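PDB 2P3E: diaminopimelate decarboxylase from Aquifex aeolicus, which probably catalyses the pyridoxal 5'-phosphate-dependent decarboxylation of meso-diaminopimelate to L-lysine, the closing step of this lysine biosynthesis pathway. Local coordinates for residues A81-V86 with A97-E102; G89-A94 with T117-S122; R103-G108 with K275-P280; F127-R132 with D136-I141. All coordinates share one frame; numbering follows the deposited sequence.

Interaction 1 (A81-V86 with A97-E102)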
loop_
_atom_site.group_PDB
_atom_site.type_symbol
_atom_site.label_atom_id
_atom_site.label_comp_id
_atom_site.label_asym_id
_atom_site.label_seq_id
_atom_site.Cartn_x
_atom_site.Cartn_y
_atom_site.Cartn_z
ATOM N N ALA B 81 -20.043 0.011 20.728
ATOM C CA ALA B 81 -19.814 -0.583 19.402
ATOM C C ALA B 81 -19.296 -1.986 19.550
ATOM O O ALA B 81 -18.546 -2.283 20.473
ATOM C CB ALA B 81 -18.834 0.252 18.583
ATOM N N GLY B 82 -19.714 -2.852 18.631
ATOM C CA GLY B 82 -19.047 -4.117 18.424
ATOM C C GLY B 82 -17.920 -3.935 17.418
ATOM O O GLY B 82 -17.584 -2.804 17.029
ATOM N N ALA B 83 -17.322 -5.046 17.023
ATOM C CA ALA B 83 -16.269 -5.032 16.014
ATOM C C ALA B 83 -16.495 -6.134 14.982
ATOM O O ALA B 83 -16.696 -7.308 15.321
ATOM C CB ALA B 83 -14.868 -5.132 16.651
ATOM N N ASP B 84 -16.519 -5.722 13.722
ATOM C CA ASP B 84 -16.497 -6.629 12.582
ATOM C C ASP B 84 -15.033 -6.738 12.169
ATOM O O ASP B 84 -14.433 -5.758 11.716
ATOM C CB ASP B 84 -17.397 -6.061 11.467
ATOM C CG ASP B 84 -17.081 -6.623 10.065
ATOM O OD1 ASP B 84 -16.767 -7.804 9.913
ATOM O OD2 ASP B 84 -17.141 -5.839 9.092
ATOM N N ILE B 85 -14.463 -7.923 12.361
ATOM C CA ILE B 85 -13.045 -8.145 12.126
ATOM C C ILE B 85 -12.808 -9.104 10.976
ATOM O O ILE B 85 -13.687 -9.914 10.659
ATOM C CB ILE B 85 -12.328 -8.666 13.420
ATOM C CG1 ILE B 85 -12.852 -10.069 13.818
ATOM C CG2 ILE B 85 -12.491 -7.623 14.557
ATOM C CD1 ILE B 85 -11.991 -10.838 14.847
ATOM N N VAL B 86 -11.630 -9.000 10.342
ATOM C CA VAL B 86 -11.241 -9.890 9.236
ATOM C C VAL B 86 -9.843 -10.512 9.423
ATOM O O VAL B 86 -9.296 -11.106 8.506
ATOM C CB VAL B 86 -11.335 -9.163 7.826
ATOM C CG1 VAL B 86 -12.757 -8.651 7.576
ATOM C CG2 VAL B 86 -10.359 -8.004 7.755
ATOM N N ALA B 97 -8.865 -2.544 22.667
ATOM C CA ALA B 97 -9.736 -1.380 22.777
ATOM C C ALA B 97 -10.939 -1.591 23.705
ATOM O O ALA B 97 -11.780 -0.700 23.843
ATOM C CB ALA B 97 -10.192 -0.925 21.381
ATOM N N GLY B 98 -11.022 -2.753 24.340
ATOM C CA GLY B 98 -12.082 -3.013 25.312
ATOM C C GLY B 98 -13.376 -3.567 24.732
ATOM O O GLY B 98 -14.368 -3.710 25.455
ATOM N N ILE B 99 -13.380 -3.890 23.436
ATOM C CA ILE B 99 -14.564 -4.513 22.830
ATOM C C ILE B 99 -14.641 -5.996 23.214
ATOM O O ILE B 99 -13.739 -6.756 22.895
ATOM C CB ILE B 99 -14.593 -4.296 21.288
ATOM C CG1 ILE B 99 -14.684 -2.783 20.995
ATOM C CG2 ILE B 99 -15.761 -5.077 20.643
ATOM C CD1 ILE B 99 -14.682 -2.379 19.542
ATOM N N PRO B 100 -15.706 -6.395 23.941
ATOM C CA PRO B 100 -15.873 -7.794 24.339
ATOM C C PRO B 100 -16.173 -8.733 23.150
ATOM O O PRO B 100 -16.896 -8.339 22.224
ATOM C CB PRO B 100 -17.069 -7.745 25.288
ATOM C CG PRO B 100 -17.832 -6.543 24.905
ATOM C CD PRO B 100 -16.810 -5.547 24.435
ATOM N N PRO B 101 -15.598 -9.954 23.164
ATOM C CA PRO B 101 -15.826 -10.960 22.110
ATOM C C PRO B 101 -17.297 -11.265 21.848
ATOM O O PRO B 101 -17.639 -11.675 20.752
ATOM C CB PRO B 101 -15.104 -12.209 22.642
ATOM C CG PRO B 101 -14.840 -11.930 24.076
ATOM C CD PRO B 101 -14.648 -10.460 24.171
ATOM N N GLU B 102 -18.151 -11.066 22.850
ATOM C CA GLU B 102 -19.601 -11.171 22.667
ATOM C C GLU B 102 -20.168 -10.148 21.664
ATOM O O GLU B 102 -21.305 -10.290 21.200
ATOM C CB GLU B 102 -20.320 -11.079 24.022
ATOM C CG GLU B 102 -19.976 -12.232 24.997
ATOM C CD GLU B 102 -18.698 -12.020 25.786
ATOM O OE1 GLU B 102 -18.048 -10.976 25.608
ATOM O OE2 GLU B 102 -18.334 -12.905 26.597
#
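I99 meets the start of strand 82-85 and the residue before it with a single branched side chain, and the contact illustrates how one aliphatic side chain can join a strand to the loop that follows its helix. The purely apolar part is small: I99 CD1 lies 4.0 Å from A83 CB, whose bond to CA points toward the loop. The larger part is aliphatic carbon against backbone. I99 CG1 lies 3.9 Å from A81 O, I99 CD1 lies 3.9 Å from G82 O, and I99 CG2 approaches A83 N at 3.9 Å, so all three outer carbons of the isoleucine rest on main chain. The torsions explain this spread: CG2 stands anti to the I99 backbone N and CG1 anti to the carbonyl carbon (chi1 -62°), while the extended second torsion (chi2 178°) carries CD1 outward to the strand. Cut back to alanine, I99 would probably leave a gap beside A83 and strip the carbon cover from the A81 and G82 carbonyls. A81 O accepts a hydrogen bond from R103 NH2. G98, with positive phi, ends helix 88-96 in a Schellman motif and turns the chain back toward the sheet. Strand 82-85, helix 88-96 and strand 104-106 form a right-handed beta-alpha-beta crossover of the TIM barrel, and I99 packs in its returning loop.

Interaction 2 (G89-A94 with T117-S122)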
loop_
_atom_site.group_PDB
_atom_site.type_symbol
_atom_site.label_atom_id
_atom_site.label_comp_id
_atom_site.label_asym_id
_atom_site.label_seq_id
_atom_site.Cartn_x
_atom_site.Cartn_y
_atom_site.Cartn_z
ATOM N N GLY B 89 -5.090 -9.798 13.754
ATOM C CA GLY B 89 -4.665 -8.456 14.167
ATOM C C GLY B 89 -5.816 -7.560 14.606
ATOM O O GLY B 89 -5.677 -6.783 15.560
ATOM N N GLU B 90 -6.940 -7.636 13.895
ATOM C CA GLU B 90 -8.147 -6.846 14.253
ATOM C C GLU B 90 -8.822 -7.394 15.509
ATOM O O GLU B 90 -9.377 -6.629 16.309
ATOM C CB GLU B 90 -9.119 -6.763 13.069
ATOM C CG GLU B 90 -8.500 -6.108 11.808
ATOM C CD GLU B 90 -9.516 -5.824 10.703
ATOM O OE1 GLU B 90 -10.655 -6.373 10.734
ATOM O OE2 GLU B 90 -9.165 -5.038 9.792
ATOM N N LEU B 91 -8.737 -8.706 15.696
ATOM C CA LEU B 91 -9.172 -9.327 16.968
ATOM C C LEU B 91 -8.375 -8.739 18.146
ATOM O O LEU B 91 -8.954 -8.295 19.141
ATOM C CB LEU B 91 -9.029 -10.846 16.920
ATOM C CG LEU B 91 -9.423 -11.591 18.223
ATOM C CD1 LEU B 91 -10.923 -11.451 18.544
ATOM C CD2 LEU B 91 -9.022 -13.060 18.174
ATOM N N TYR B 92 -7.051 -8.758 18.007
ATOM C CA TYR B 92 -6.118 -8.180 18.995
ATOM C C TYR B 92 -6.503 -6.743 19.280
ATOM O O TYR B 92 -6.646 -6.347 20.442
ATOM C CB TYR B 92 -4.674 -8.311 18.473
ATOM C CG TYR B 92 -3.667 -7.258 18.924
ATOM C CD1 TYR B 92 -2.794 -7.509 19.983
ATOM C CD2 TYR B 92 -3.559 -6.035 18.252
ATOM C CE1 TYR B 92 -1.855 -6.558 20.398
ATOM C CE2 TYR B 92 -2.636 -5.064 18.667
ATOM C CZ TYR B 92 -1.789 -5.340 19.735
ATOM O OH TYR B 92 -0.867 -4.393 20.116
ATOM N N LEU B 93 -6.706 -5.980 18.208
ATOM C CA LEU B 93 -7.037 -4.573 18.299
ATOM C C LEU B 93 -8.371 -4.336 18.985
ATOM O O LEU B 93 -8.470 -3.505 19.897
ATOM C CB LEU B 93 -7.041 -3.991 16.900
ATOM C CG LEU B 93 -6.979 -2.491 16.696
ATOM C CD1 LEU B 93 -5.598 -1.943 17.052
ATOM C CD2 LEU B 93 -7.261 -2.324 15.240
ATOM N N ALA B 94 -9.397 -5.090 18.582
ATOM C CA ALA B 94 -10.731 -4.940 19.188
ATOM C C ALA B 94 -10.637 -5.206 20.696
ATOM O O ALA B 94 -11.160 -4.430 21.506
ATOM C CB ALA B 94 -11.741 -5.906 18.520
ATOM N N THR B 117 -7.973 -20.363 15.745
ATOM C CA THR B 117 -7.799 -20.867 17.118
ATOM C C THR B 117 -8.010 -19.764 18.148
ATOM O O THR B 117 -8.740 -19.951 19.128
ATOM C CB THR B 117 -6.416 -21.559 17.335
ATOM O OG1 THR B 117 -6.222 -22.556 16.336
ATOM C CG2 THR B 117 -6.353 -22.257 18.706
ATOM N N ASP B 118 -7.391 -18.608 17.911
ATOM C CA ASP B 118 -7.522 -17.460 18.801
ATOM C C ASP B 118 -8.966 -16.968 18.922
ATOM O O ASP B 118 -9.429 -16.640 20.020
ATOM C CB ASP B 118 -6.610 -16.324 18.334
ATOM C CG ASP B 118 -5.135 -16.615 18.592
ATOM O OD1 ASP B 118 -4.800 -17.652 19.214
ATOM O OD2 ASP B 118 -4.302 -15.794 18.167
ATOM N N ALA B 119 -9.674 -16.911 17.795
ATOM C CA ALA B 119 -11.047 -16.418 17.801
ATOM C C ALA B 119 -11.999 -17.416 18.480
ATOM O O ALA B 119 -12.879 -17.025 19.218
ATOM C CB ALA B 119 -11.513 -16.096 16.378
ATOM N N VAL B 120 -11.820 -18.702 18.208
ATOM C CA VAL B 120 -12.651 -19.737 18.855
ATOM C C VAL B 120 -12.417 -19.667 20.359
ATOM O O VAL B 120 -13.361 -19.583 21.137
ATOM C CB VAL B 120 -12.368 -21.149 18.283
ATOM C CG1 VAL B 120 -13.013 -22.242 19.141
ATOM C CG2 VAL B 120 -12.880 -21.240 16.853
ATOM N N ASP B 121 -11.144 -19.660 20.748
ATOM C CA ASP B 121 -10.751 -19.502 22.154
ATOM C C ASP B 121 -11.310 -18.243 22.816
ATOM O O ASP B 121 -11.700 -18.273 23.998
ATOM C CB ASP B 121 -9.227 -19.527 22.272
ATOM C CG ASP B 121 -8.769 -20.153 23.561
ATOM O OD1 ASP B 121 -8.542 -19.395 24.521
ATOM O OD2 ASP B 121 -8.668 -21.396 23.621
ATOM N N SER B 122 -11.371 -17.141 22.056
ATOM C CA SER B 122 -11.912 -15.897 22.557
ATOM C C SER B 122 -13.438 -15.940 22.691
ATOM O O SER B 122 -14.017 -15.019 23.244
ATOM C CB SER B 122 -11.500 -14.717 21.666
ATOM O OG SER B 122 -10.084 -14.552 21.670
#
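L91 reaches from helix 88-96 to helix 113-121, and following its carbons outward gives a simple account of how neighbouring helices of a barrel meet. At its root, L91 CB rests on I85 CD1 of strand 82-85. CG stands anti to the backbone N (chi1 178°), beside the carbonyl carbon, and there the side chain divides. One methyl, CD1, turns to the sheet and packs on I104 CD1. The other, CD2, is the tip that crosses to the second helix. L91 CD2 sits over the backbone at 3.9 Å from A119 N, with D118 CB close beside it at 4.1 Å. The same L91 CD2 approaches S122 OG at 3.9 Å, a van der Waals meeting with a hydroxyl whose polar work is done elsewhere. S122 OG donates to D118 O over 2.7 Å, and S122 N bonds to this same oxygen from the opposite face of its plane; K95 NZ, from helix 88-96, also hydrogen-bonds to OG. Without its hydroxyl, as in an alanine, S122 would probably leave D118 O with one donor fewer and the K95 amine without this partner. Between the two segments the chemistry is therefore apolar, one leucine methyl against helix backbone and short side chains, while S122 OG and N both bond back to D118 O and K95, from the next turn of helix 88-96, adds a directed bond to this packing.

Interaction 3 (R103-G108 with K275-P280)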
loop_
_atom_site.group_PDB
_atom_site.type_symbol
_atom_site.label_atom_id
_atom_site.label_comp_id
_atom_site.label_asym_id
_atom_site.label_seq_id
_atom_site.Cartn_x
_atom_site.Cartn_y
_atom_site.Cartn_z
ATOM N N ARG B 103 -19.389 -9.115 21.330
ATOM C CA ARG B 103 -19.799 -8.145 20.303
ATOM C C ARG B 103 -18.871 -8.196 19.065
ATOM O O ARG B 103 -18.853 -7.275 18.261
ATOM C CB ARG B 103 -19.837 -6.737 20.878
ATOM C CG ARG B 103 -20.752 -6.560 22.125
ATOM C CD ARG B 103 -21.187 -5.102 22.331
ATOM N NE ARG B 103 -20.062 -4.152 22.302
ATOM C CZ ARG B 103 -19.593 -3.458 23.348
ATOM N NH1 ARG B 103 -20.154 -3.584 24.559
ATOM N NH2 ARG B 103 -18.566 -2.612 23.181
ATOM N N ILE B 104 -18.121 -9.284 18.911
ATOM C CA ILE B 104 -17.176 -9.413 17.796
ATOM C C ILE B 104 -17.634 -10.472 16.794
ATOM O O ILE B 104 -17.962 -11.610 17.185
ATOM C CB ILE B 104 -15.745 -9.730 18.313
ATOM C CG1 ILE B 104 -15.256 -8.591 19.217
ATOM C CG2 ILE B 104 -14.768 -10.082 17.139
ATOM C CD1 ILE B 104 -13.846 -8.795 19.781
ATOM N N VAL B 105 -17.674 -10.085 15.510
ATOM C CA VAL B 105 -17.973 -11.013 14.421
ATOM C C VAL B 105 -16.781 -11.064 13.442
ATOM O O VAL B 105 -16.123 -10.053 13.206
ATOM C CB VAL B 105 -19.298 -10.657 13.678
ATOM C CG1 VAL B 105 -20.511 -10.758 14.634
ATOM C CG2 VAL B 105 -19.227 -9.250 13.050
ATOM N N TYR B 106 -16.521 -12.236 12.876
ATOM C CA TYR B 106 -15.288 -12.444 12.129
ATOM C C TYR B 106 -15.625 -12.859 10.700
ATOM O O TYR B 106 -16.129 -13.967 10.478
ATOM C CB TYR B 106 -14.428 -13.510 12.836
ATOM C CG TYR B 106 -12.966 -13.715 12.363
ATOM C CD1 TYR B 106 -12.075 -14.457 13.146
ATOM C CD2 TYR B 106 -12.482 -13.170 11.180
ATOM C CE1 TYR B 106 -10.747 -14.670 12.748
ATOM C CE2 TYR B 106 -11.149 -13.382 10.774
ATOM C CZ TYR B 106 -10.293 -14.131 11.567
ATOM O OH TYR B 106 -8.965 -14.344 11.182
ATOM N N ALA B 107 -15.348 -11.974 9.744
ATOM C CA ALA B 107 -15.627 -12.248 8.328
ATOM C C ALA B 107 -14.363 -12.488 7.501
ATOM O O ALA B 107 -13.256 -12.505 8.018
ATOM C CB ALA B 107 -16.437 -11.141 7.722
ATOM N N GLY B 108 -14.559 -12.684 6.207
ATOM C CA GLY B 108 -13.448 -12.769 5.258
ATOM C C GLY B 108 -12.838 -14.150 5.139
ATOM O O GLY B 108 -13.182 -15.080 5.884
ATOM N N LYS B 275 -31.930 -10.951 16.198
ATOM C CA LYS B 275 -31.223 -9.694 16.455
ATOM C C LYS B 275 -30.453 -9.317 15.197
ATOM O O LYS B 275 -29.774 -10.166 14.601
ATOM C CB LYS B 275 -30.271 -9.821 17.647
ATOM C CG LYS B 275 -29.608 -8.484 18.084
ATOM C CD LYS B 275 -29.140 -8.561 19.516
ATOM C CE LYS B 275 -28.379 -7.315 19.935
ATOM N NZ LYS B 275 -29.328 -6.234 20.374
ATOM N N ILE B 276 -30.565 -8.046 14.811
ATOM C CA ILE B 276 -29.968 -7.540 13.583
ATOM C C ILE B 276 -28.562 -7.042 13.924
ATOM O O ILE B 276 -28.345 -6.472 14.990
ATOM C CB ILE B 276 -30.817 -6.407 12.959
ATOM C CG1 ILE B 276 -32.297 -6.845 12.777
ATOM C CG2 ILE B 276 -30.181 -5.889 11.629
ATOM C CD1 ILE B 276 -32.498 -8.180 12.015
ATOM N N ILE B 277 -27.614 -7.319 13.036
ATOM C CA ILE B 277 -26.246 -6.825 13.176
ATOM C C ILE B 277 -25.930 -6.007 11.924
ATOM O O ILE B 277 -26.232 -6.438 10.813
ATOM C CB ILE B 277 -25.226 -7.975 13.336
ATOM C CG1 ILE B 277 -25.591 -8.865 14.541
ATOM C CG2 ILE B 277 -23.775 -7.405 13.502
ATOM C CD1 ILE B 277 -24.655 -10.077 14.754
ATOM N N LEU B 278 -25.373 -4.812 12.124
ATOM C CA LEU B 278 -24.866 -3.977 11.029
ATOM C C LEU B 278 -23.361 -3.811 11.201
ATOM O O LEU B 278 -22.867 -3.811 12.331
ATOM C CB LEU B 278 -25.519 -2.589 11.024
ATOM C CG LEU B 278 -27.034 -2.436 10.823
ATOM C CD1 LEU B 278 -27.361 -0.959 10.665
ATOM C CD2 LEU B 278 -27.426 -3.122 9.590
ATOM N N GLU B 279 -22.648 -3.636 10.088
ATOM C CA GLU B 279 -21.180 -3.547 10.098
ATOM C C GLU B 279 -20.601 -2.278 9.430
ATOM O O GLU B 279 -19.770 -2.388 8.529
ATOM C CB GLU B 279 -20.588 -4.788 9.427
ATOM C CG GLU B 279 -21.100 -6.104 10.015
ATOM C CD GLU B 279 -20.641 -7.318 9.235
ATOM O OE1 GLU B 279 -20.553 -7.249 7.984
ATOM O OE2 GLU B 279 -20.392 -8.351 9.878
ATOM N N PRO B 280 -20.991 -1.072 9.897
ATOM C CA PRO B 280 -20.515 0.104 9.165
ATOM C C PRO B 280 -19.019 0.369 9.408
ATOM O O PRO B 280 -18.552 0.241 10.547
ATOM C CB PRO B 280 -21.347 1.243 9.763
ATOM C CG PRO B 280 -21.643 0.794 11.149
ATOM C CD PRO B 280 -21.823 -0.694 11.060
#
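V105 meets both I277 and E279, and its two methyls divide the work between them. V105 CG1 stands anti to the carbonyl carbon (chi1 -63°) and packs on I277 CD1 at 4.2 Å. V105 CG2 falls between the backbone N and the carbonyl carbon, and from there it approaches E279 OE2 at 3.5 Å, a carbon beside a carboxylate oxygen. I277 meets CG1 with its far methyl because the chain beyond CB is stretched out, chi2 178°. Strands 104-106 and 275-278 are not neighbours in the parallel sheet: strands 82-85 and 59-63 lie between them, so these side chains meet across the interior of a TIM barrel, the fold of the pyridoxal-binding domain. E279, with P280, belongs by similarity to the pyridoxal 5'-phosphate site, and K65, the predicted cofactor lysine, is about 7 Å away between side chains. The glutamate leaves its backbone with CG anti to the carbonyl carbon and continues extended (chi2 173°), which lays its shaft obliquely across V105 and brings the carboxylate alongside the valine. Of its two oxygens, OE1 is hydrogen-bonded to H202 NE2, which gives the carboxylate a fixed polar partner and helps set the rotation of the flat group. OE2 faces the valine methyl and also lies close to D240 OD2. D84 of strand 82-85 touches both V105 and E279, and C61 of strand 59-63 touches V105 and I277.

Interaction 4 (F127-R132 with D136-I141)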
loop_
_atom_site.group_PDB
_atom_site.type_symbol
_atom_site.label_atom_id
_atom_site.label_comp_id
_atom_site.label_asym_id
_atom_site.label_seq_id
_atom_site.Cartn_x
_atom_site.Cartn_y
_atom_site.Cartn_z
ATOM N N PHE B 127 -18.667 -16.489 13.699
ATOM C CA PHE B 127 -17.875 -16.567 12.471
ATOM C C PHE B 127 -18.793 -16.472 11.245
ATOM O O PHE B 127 -19.748 -17.267 11.094
ATOM C CB PHE B 127 -17.111 -17.889 12.401
ATOM C CG PHE B 127 -16.028 -18.021 13.427
ATOM C CD1 PHE B 127 -14.720 -17.642 13.131
ATOM C CD2 PHE B 127 -16.323 -18.497 14.708
ATOM C CE1 PHE B 127 -13.712 -17.758 14.102
ATOM C CE2 PHE B 127 -15.323 -18.619 15.683
ATOM C CZ PHE B 127 -14.022 -18.256 15.376
ATOM N N ASN B 128 -18.522 -15.497 10.383
ATOM C CA ASN B 128 -19.184 -15.416 9.083
ATOM C C ASN B 128 -18.370 -16.191 8.063
ATOM O O ASN B 128 -17.329 -15.727 7.572
ATOM C CB ASN B 128 -19.434 -13.957 8.662
ATOM C CG ASN B 128 -20.417 -13.261 9.579
ATOM O OD1 ASN B 128 -21.408 -13.864 10.014
ATOM N ND2 ASN B 128 -20.163 -11.995 9.877
ATOM N N VAL B 129 -18.865 -17.392 7.764
ATOM C CA VAL B 129 -18.119 -18.400 7.068
ATOM C C VAL B 129 -18.194 -18.212 5.557
ATOM O O VAL B 129 -19.271 -17.979 4.983
ATOM C CB VAL B 129 -18.548 -19.842 7.509
ATOM C CG1 VAL B 129 -17.857 -20.879 6.687
ATOM C CG2 VAL B 129 -18.202 -20.078 8.989
ATOM N N GLU B 130 -17.021 -18.343 4.945
ATOM C CA GLU B 130 -16.775 -18.052 3.542
ATOM C C GLU B 130 -16.594 -19.299 2.665
ATOM O O GLU B 130 -16.607 -19.187 1.437
ATOM C CB GLU B 130 -15.540 -17.147 3.427
ATOM C CG GLU B 130 -15.744 -15.737 3.981
ATOM C CD GLU B 130 -16.610 -14.844 3.092
ATOM O OE1 GLU B 130 -16.987 -15.257 1.967
ATOM O OE2 GLU B 130 -16.901 -13.716 3.531
ATOM N N SER B 131 -16.427 -20.481 3.281
ATOM C CA SER B 131 -16.334 -21.728 2.517
ATOM C C SER B 131 -16.716 -22.964 3.331
ATOM O O SER B 131 -16.724 -22.949 4.562
ATOM C CB SER B 131 -14.919 -21.921 1.932
ATOM O OG SER B 131 -13.982 -22.041 2.988
ATOM N N ARG B 132 -17.017 -24.043 2.621
ATOM C CA ARG B 132 -17.298 -25.321 3.258
ATOM C C ARG B 132 -16.059 -25.929 3.930
ATOM O O ARG B 132 -16.161 -26.566 4.978
ATOM C CB ARG B 132 -17.835 -26.305 2.229
ATOM C CG ARG B 132 -18.363 -27.584 2.865
ATOM C CD ARG B 132 -19.113 -28.435 1.864
ATOM N NE ARG B 132 -20.423 -27.870 1.525
ATOM C CZ ARG B 132 -21.421 -28.577 1.001
ATOM N NH1 ARG B 132 -21.263 -29.876 0.766
ATOM N NH2 ARG B 132 -22.577 -27.990 0.724
ATOM N N ASP B 136 -15.283 -27.210 8.028
ATOM C CA ASP B 136 -14.550 -28.398 8.476
ATOM C C ASP B 136 -13.379 -28.025 9.388
ATOM O O ASP B 136 -13.177 -28.633 10.459
ATOM C CB ASP B 136 -14.024 -29.160 7.253
ATOM C CG ASP B 136 -15.122 -29.853 6.479
ATOM O OD1 ASP B 136 -16.131 -30.232 7.092
ATOM O OD2 ASP B 136 -14.976 -30.025 5.249
ATOM N N VAL B 137 -12.625 -27.010 8.958
ATOM C CA VAL B 137 -11.488 -26.475 9.715
ATOM C C VAL B 137 -11.910 -25.907 11.060
ATOM O O VAL B 137 -11.329 -26.270 12.094
ATOM C CB VAL B 137 -10.697 -25.413 8.897
ATOM C CG1 VAL B 137 -9.638 -24.731 9.777
ATOM C CG2 VAL B 137 -10.059 -26.046 7.673
ATOM N N LEU B 138 -12.917 -25.021 11.058
ATOM C CA LEU B 138 -13.471 -24.476 12.296
ATOM C C LEU B 138 -13.982 -25.567 13.229
ATOM O O LEU B 138 -13.806 -25.490 14.451
ATOM C CB LEU B 138 -14.637 -23.525 12.006
ATOM C CG LEU B 138 -14.461 -22.017 11.966
ATOM C CD1 LEU B 138 -15.857 -21.412 11.794
ATOM C CD2 LEU B 138 -13.780 -21.471 13.223
ATOM N N ASN B 139 -14.641 -26.564 12.648
ATOM C CA ASN B 139 -15.170 -27.686 13.428
ATOM C C ASN B 139 -14.018 -28.477 14.075
ATOM O O ASN B 139 -14.094 -28.855 15.247
ATOM C CB ASN B 139 -16.020 -28.593 12.538
ATOM C CG ASN B 139 -16.692 -29.720 13.312
ATOM O OD1 ASN B 139 -17.483 -29.483 14.228
ATOM N ND2 ASN B 139 -16.381 -30.957 12.933
ATOM N N GLU B 140 -12.961 -28.715 13.302
ATOM C CA GLU B 140 -11.782 -29.437 13.805
ATOM C C GLU B 140 -11.118 -28.685 14.956
ATOM O O GLU B 140 -10.816 -29.278 16.002
ATOM C CB GLU B 140 -10.792 -29.725 12.668
ATOM C CG GLU B 140 -9.557 -30.556 13.084
ATOM C CD GLU B 140 -8.934 -31.330 11.919
ATOM O OE1 GLU B 140 -8.987 -30.844 10.762
ATOM N N ILE B 141 -10.918 -27.378 14.763
ATOM C CA ILE B 141 -10.314 -26.480 15.762
ATOM C C ILE B 141 -11.141 -26.342 17.039
ATOM O O ILE B 141 -10.587 -26.397 18.149
ATOM C CB ILE B 141 -10.032 -25.072 15.173
ATOM C CG1 ILE B 141 -8.861 -25.142 14.179
ATOM C CG2 ILE B 141 -9.771 -24.064 16.294
ATOM C CD1 ILE B 141 -8.748 -23.955 13.221
#
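Both methyls of L138 meet F127, and CD1 also reaches V129, a plain case of a helix packed on the sheet by one forked side chain. The strand and helix are the first two elements of the beta-alpha-beta unit formed by strand 126-129, helix 132-145 and strand 149-156. The aromatic contact comes first. L138 CD2 stands over the centre of one face of the F127 ring, 3.8 Å from its centroid and only 8° off the ring normal, a CH-pi arrangement that uses the face rather than the edge. Apolar packing adds to it: L138 CD1 lies 3.8 Å from F127 CG, at the ring's root, and the same L138 CD1 meets V129 CG2 tip to tip at 3.9 Å. With chi1 at -98°, L138 sits away from a staggered position, yet its second torsion is fully extended, and the two together set CD2 over the ring and CD1 between the ring's root and V129. A119 and V120 of helix 113-121 also touch F127, so the aromatic ring has neighbours from two helices.

The one hydrogen bond between the segments lies in the first helical turn. D136 N donates to R132 O over 3.2 Å at 158°, while S131 sits at the N-cap and its OG bonds to E134 N. D136 OD1 has its own partner in Y189 OH, and the charged groups of R132 and D136 stay apart, R132 NE and D136 OD2 being 6.9 Å from each other. These bonds start and cap the helix; further along, it is the carbon packing of L138 that holds it to the strand.

In the fold
All four contacts belong to the barrel domain, but they occupy different layers. Interaction 3 is its interior, where strands that are not sheet neighbours meet beside the predicted cofactor site, and there a carboxylate enters the packing. Interactions 1 and 4 both join the outer side of the sheet to what follows it: buried carbon on strand backbone in the first, side chain on aromatic ring in the second, which adds a backbone hydrogen bond and an exposed R132 at its margin. Interaction 2, only partly buried, joins helix to helix and packs on I104 and Y106 of the strand whose V105 faces the interior in interaction 3. V120 touches L138 between interactions 2 and 4, and Y106 O bonds to N128 N between interactions 3 and 4.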